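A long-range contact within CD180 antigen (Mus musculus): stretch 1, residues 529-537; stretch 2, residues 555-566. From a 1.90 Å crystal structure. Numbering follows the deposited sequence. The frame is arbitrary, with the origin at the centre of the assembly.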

# COMPACT_ATOMS: atom_id res chain seq x y z
N ASN A 529 -3.13 33.19 39.83
CA ASN A 529 -2.26 33.32 38.67
C ASN A 529 -1.94 34.79 38.45
O ASN A 529 -2.83 35.56 38.09
CB ASN A 529 -2.95 32.73 37.42
CG ASN A 529 -2.00 32.61 36.24
OD1 ASN A 529 -0.86 33.04 36.30
ND2 ASN A 529 -2.50 32.03 35.14
N LEU A 530 -0.68 35.17 38.70
CA LEU A 530 -0.20 36.52 38.45
C LEU A 530 0.78 36.56 37.26
O LEU A 530 1.57 37.51 37.15
CB LEU A 530 0.46 37.12 39.71
CG LEU A 530 -0.61 37.52 40.76
CD1 LEU A 530 -0.04 37.79 42.14
CD2 LEU A 530 -1.40 38.71 40.28
N ALA A 531 0.75 35.56 36.38
CA ALA A 531 1.73 35.49 35.29
C ALA A 531 1.61 36.72 34.41
O ALA A 531 0.50 37.26 34.24
CB ALA A 531 1.53 34.22 34.43
N SER A 532 2.75 37.17 33.84
CA SER A 532 2.75 38.28 32.88
C SER A 532 2.08 39.53 33.42
O SER A 532 1.10 40.00 32.87
CB SER A 532 2.12 37.91 31.53
OG SER A 532 2.85 36.84 30.96
N ASN A 533 2.61 40.03 34.51
CA ASN A 533 2.19 41.32 35.02
C ASN A 533 3.43 42.19 35.18
O ASN A 533 4.43 41.91 34.55
CB ASN A 533 1.46 41.10 36.34
CG ASN A 533 -0.01 40.88 36.10
OD1 ASN A 533 -0.68 41.79 35.64
ND2 ASN A 533 -0.50 39.64 36.29
N HIS A 534 3.38 43.19 36.06
CA HIS A 534 4.53 44.09 36.26
C HIS A 534 5.00 43.99 37.68
O HIS A 534 5.45 44.99 38.28
CB HIS A 534 4.12 45.55 36.04
CG HIS A 534 3.98 45.97 34.58
ND1 HIS A 534 3.86 45.10 33.56
CD2 HIS A 534 3.89 47.24 34.03
CE1 HIS A 534 3.71 45.78 32.40
NE2 HIS A 534 3.72 47.09 32.69
N ILE A 535 4.91 42.80 38.27
CA ILE A 535 5.36 42.65 39.65
C ILE A 535 6.90 42.63 39.73
O ILE A 535 7.54 41.83 39.05
CB ILE A 535 4.71 41.42 40.30
CG1 ILE A 535 3.18 41.67 40.44
CG2 ILE A 535 5.34 41.14 41.65
CD1 ILE A 535 2.37 40.41 40.72
N SER A 536 7.49 43.53 40.52
CA SER A 536 8.96 43.56 40.65
C SER A 536 9.39 43.29 42.08
O SER A 536 10.04 42.29 42.37
CB SER A 536 9.55 44.89 40.13
OG SER A 536 8.87 46.01 40.71
N ILE A 537 9.00 44.21 42.96
CA ILE A 537 9.27 44.10 44.38
C ILE A 537 7.97 43.74 45.11
O ILE A 537 6.95 44.36 44.83
CB ILE A 537 9.80 45.48 44.93
CG1 ILE A 537 11.17 45.73 44.30
CG2 ILE A 537 9.86 45.47 46.46
CD1 ILE A 537 11.94 46.90 44.89
N ARG A 555 5.38 33.64 37.05
CA ARG A 555 6.22 33.61 35.84
C ARG A 555 6.05 34.90 34.98
O ARG A 555 5.00 35.58 35.03
CB ARG A 555 5.88 32.34 35.03
CG ARG A 555 4.64 32.48 34.18
CD ARG A 555 4.37 31.17 33.46
NE ARG A 555 5.27 31.03 32.34
CZ ARG A 555 5.49 29.89 31.68
NH1 ARG A 555 4.84 28.79 32.02
NH2 ARG A 555 6.34 29.86 30.67
N GLN A 556 7.11 35.25 34.24
CA GLN A 556 7.09 36.36 33.30
C GLN A 556 6.70 37.68 33.98
O GLN A 556 5.94 38.48 33.44
CB GLN A 556 6.19 36.01 32.10
CG GLN A 556 6.85 34.98 31.17
CD GLN A 556 5.95 34.52 30.04
OE1 GLN A 556 5.28 33.50 30.15
NE2 GLN A 556 5.96 35.26 28.94
N ASN A 557 7.20 37.87 35.20
CA ASN A 557 7.19 39.20 35.82
C ASN A 557 8.60 39.82 35.89
O ASN A 557 9.58 39.08 35.98
CB ASN A 557 6.55 39.13 37.20
CG ASN A 557 5.05 39.12 37.11
OD1 ASN A 557 4.43 40.17 37.02
ND2 ASN A 557 4.46 37.92 37.09
N PRO A 558 8.70 41.16 35.87
CA PRO A 558 10.03 41.84 35.94
C PRO A 558 10.60 41.83 37.36
O PRO A 558 10.82 42.87 38.00
CB PRO A 558 9.70 43.25 35.49
CG PRO A 558 8.29 43.47 36.00
CD PRO A 558 7.60 42.14 35.76
N LEU A 559 10.85 40.64 37.87
CA LEU A 559 11.12 40.45 39.28
C LEU A 559 12.46 41.03 39.70
O LEU A 559 13.46 40.91 38.98
CB LEU A 559 11.02 38.98 39.66
CG LEU A 559 9.56 38.49 39.74
CD1 LEU A 559 9.47 36.96 39.67
CD2 LEU A 559 8.85 39.01 41.00
N ASP A 560 12.46 41.62 40.89
CA ASP A 560 13.62 42.28 41.46
C ASP A 560 14.45 41.30 42.31
O ASP A 560 13.94 40.71 43.28
CB ASP A 560 13.12 43.50 42.28
CG ASP A 560 14.26 44.33 42.87
OD1 ASP A 560 14.96 43.84 43.78
OD2 ASP A 560 14.40 45.50 42.45
N CYS A 561 15.71 41.12 41.91
CA CYS A 561 16.65 40.28 42.67
C CYS A 561 17.81 41.10 43.29
O CYS A 561 18.98 40.74 43.18
CB CYS A 561 17.20 39.13 41.81
SG CYS A 561 15.88 38.03 41.22
N THR A 562 17.43 42.18 43.99
CA THR A 562 18.34 43.03 44.73
C THR A 562 17.98 42.91 46.20
O THR A 562 16.98 42.28 46.54
CB THR A 562 18.19 44.50 44.28
OG1 THR A 562 16.95 45.01 44.79
CG2 THR A 562 18.22 44.62 42.77
N CYS A 563 18.76 43.56 47.08
CA CYS A 563 18.47 43.66 48.52
C CYS A 563 17.17 44.38 48.83
O CYS A 563 16.60 44.17 49.91
CB CYS A 563 19.66 44.30 49.30
SG CYS A 563 21.15 43.28 49.27
N SER A 564 16.70 45.21 47.89
CA SER A 564 15.42 45.89 48.07
C SER A 564 14.28 44.83 48.10
O SER A 564 13.18 45.11 48.58
CB SER A 564 15.15 46.90 46.94
OG SER A 564 16.18 47.88 46.82
N ASN A 565 14.56 43.65 47.56
CA ASN A 565 13.56 42.57 47.56
C ASN A 565 13.89 41.34 48.46
O ASN A 565 13.28 40.27 48.26
CB ASN A 565 13.29 42.14 46.11
CG ASN A 565 11.84 41.64 45.88
OD1 ASN A 565 10.92 41.90 46.68
ND2 ASN A 565 11.62 40.94 44.74
N ILE A 566 14.82 41.47 49.43
CA ILE A 566 15.33 40.24 50.13
C ILE A 566 14.26 39.45 50.83
O ILE A 566 14.35 38.24 50.81
CB ILE A 566 16.39 40.39 51.29
CG1 ILE A 566 16.60 41.81 51.71
CG2 ILE A 566 17.61 39.49 51.05
CD1 ILE A 566 15.48 42.28 52.58
O HOH W 1 5.22 41.04 32.20

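What fastens the middle of the two stretches? Asn557, a buried residue whose CA-to-CB bond points toward stretch 1, does most of the work with its amide. Its ND2 donates to Leu530 O at 2.9 Å, along a nearly straight N-H...O line. Its OD1 accepts from Ile535 N at 3.0 Å and, more weakly, from Asn533 N at 3.1 Å. An asparagine suits this place because one short side chain carries both a donor and an acceptor, and here they meet the backbone of a segment that has no regular helix or strand to satisfy its own polar groups. The fit is tight: Asn533 O lies 3.0 Å from Asn557 OD1, a close approach of two acceptors and not a bond. Leu530 O also accepts from Asn533 ND2 at 3.1 Å, so this carbonyl is held from both stretches.

How does the backbone contribute? Near one end of the contact, Ser532 N donates to Arg555 O at 3.0 Å; near the other, Asp560 N donates to Ser536 O at 2.9 Å. Between these main-chain bonds lies the Asn557 amide. CA-H...O contacts add to the close packing: Ala531 CA is 3.3 Å from Arg555 O, and Ser532 CA is 3.2 Å from Gln556 O. The small Ala531 side chain fits beside the aliphatic part of Arg555, with Ala531 CB 3.6 Å from Arg555 CG.

Which carbonyls turn to water? Asn533 O and Gln556 O, one from each stretch, both accept from a single water, at 2.6 Å from its oxygen to Asn533 O and 2.9 Å to Gln556 O. The water thus bridges the stretches with its two hydrogens, satisfying Asn533 O where Asn557 OD1 cannot.

What closes the far end, and where do the apolar groups go? Pro558, with no amide hydrogen to offer, packs through its ring, Pro558 CD lying 3.3 Å from Ile535 O. Leu559 points away at CA-to-CB, yet its end returns to place Leu559 CD2 4.2 Å from Ile535 CG2, an apolar contact between two buried residues. Ile537 has the largest covered area, 85 Å², and lays Ile537 CG1 3.6 Å from Asp560 CB and Ile537 CD1 3.8 Å from Ser564 CB. Behind this contact, polar side chains brace stretch 2 itself: Asn565 ND2 donates to Asp560 O at 2.8 Å, while Asp560 OD1 accepts from Thr562 N at 3.0 Å and Thr562 OG1 at 2.5 Å.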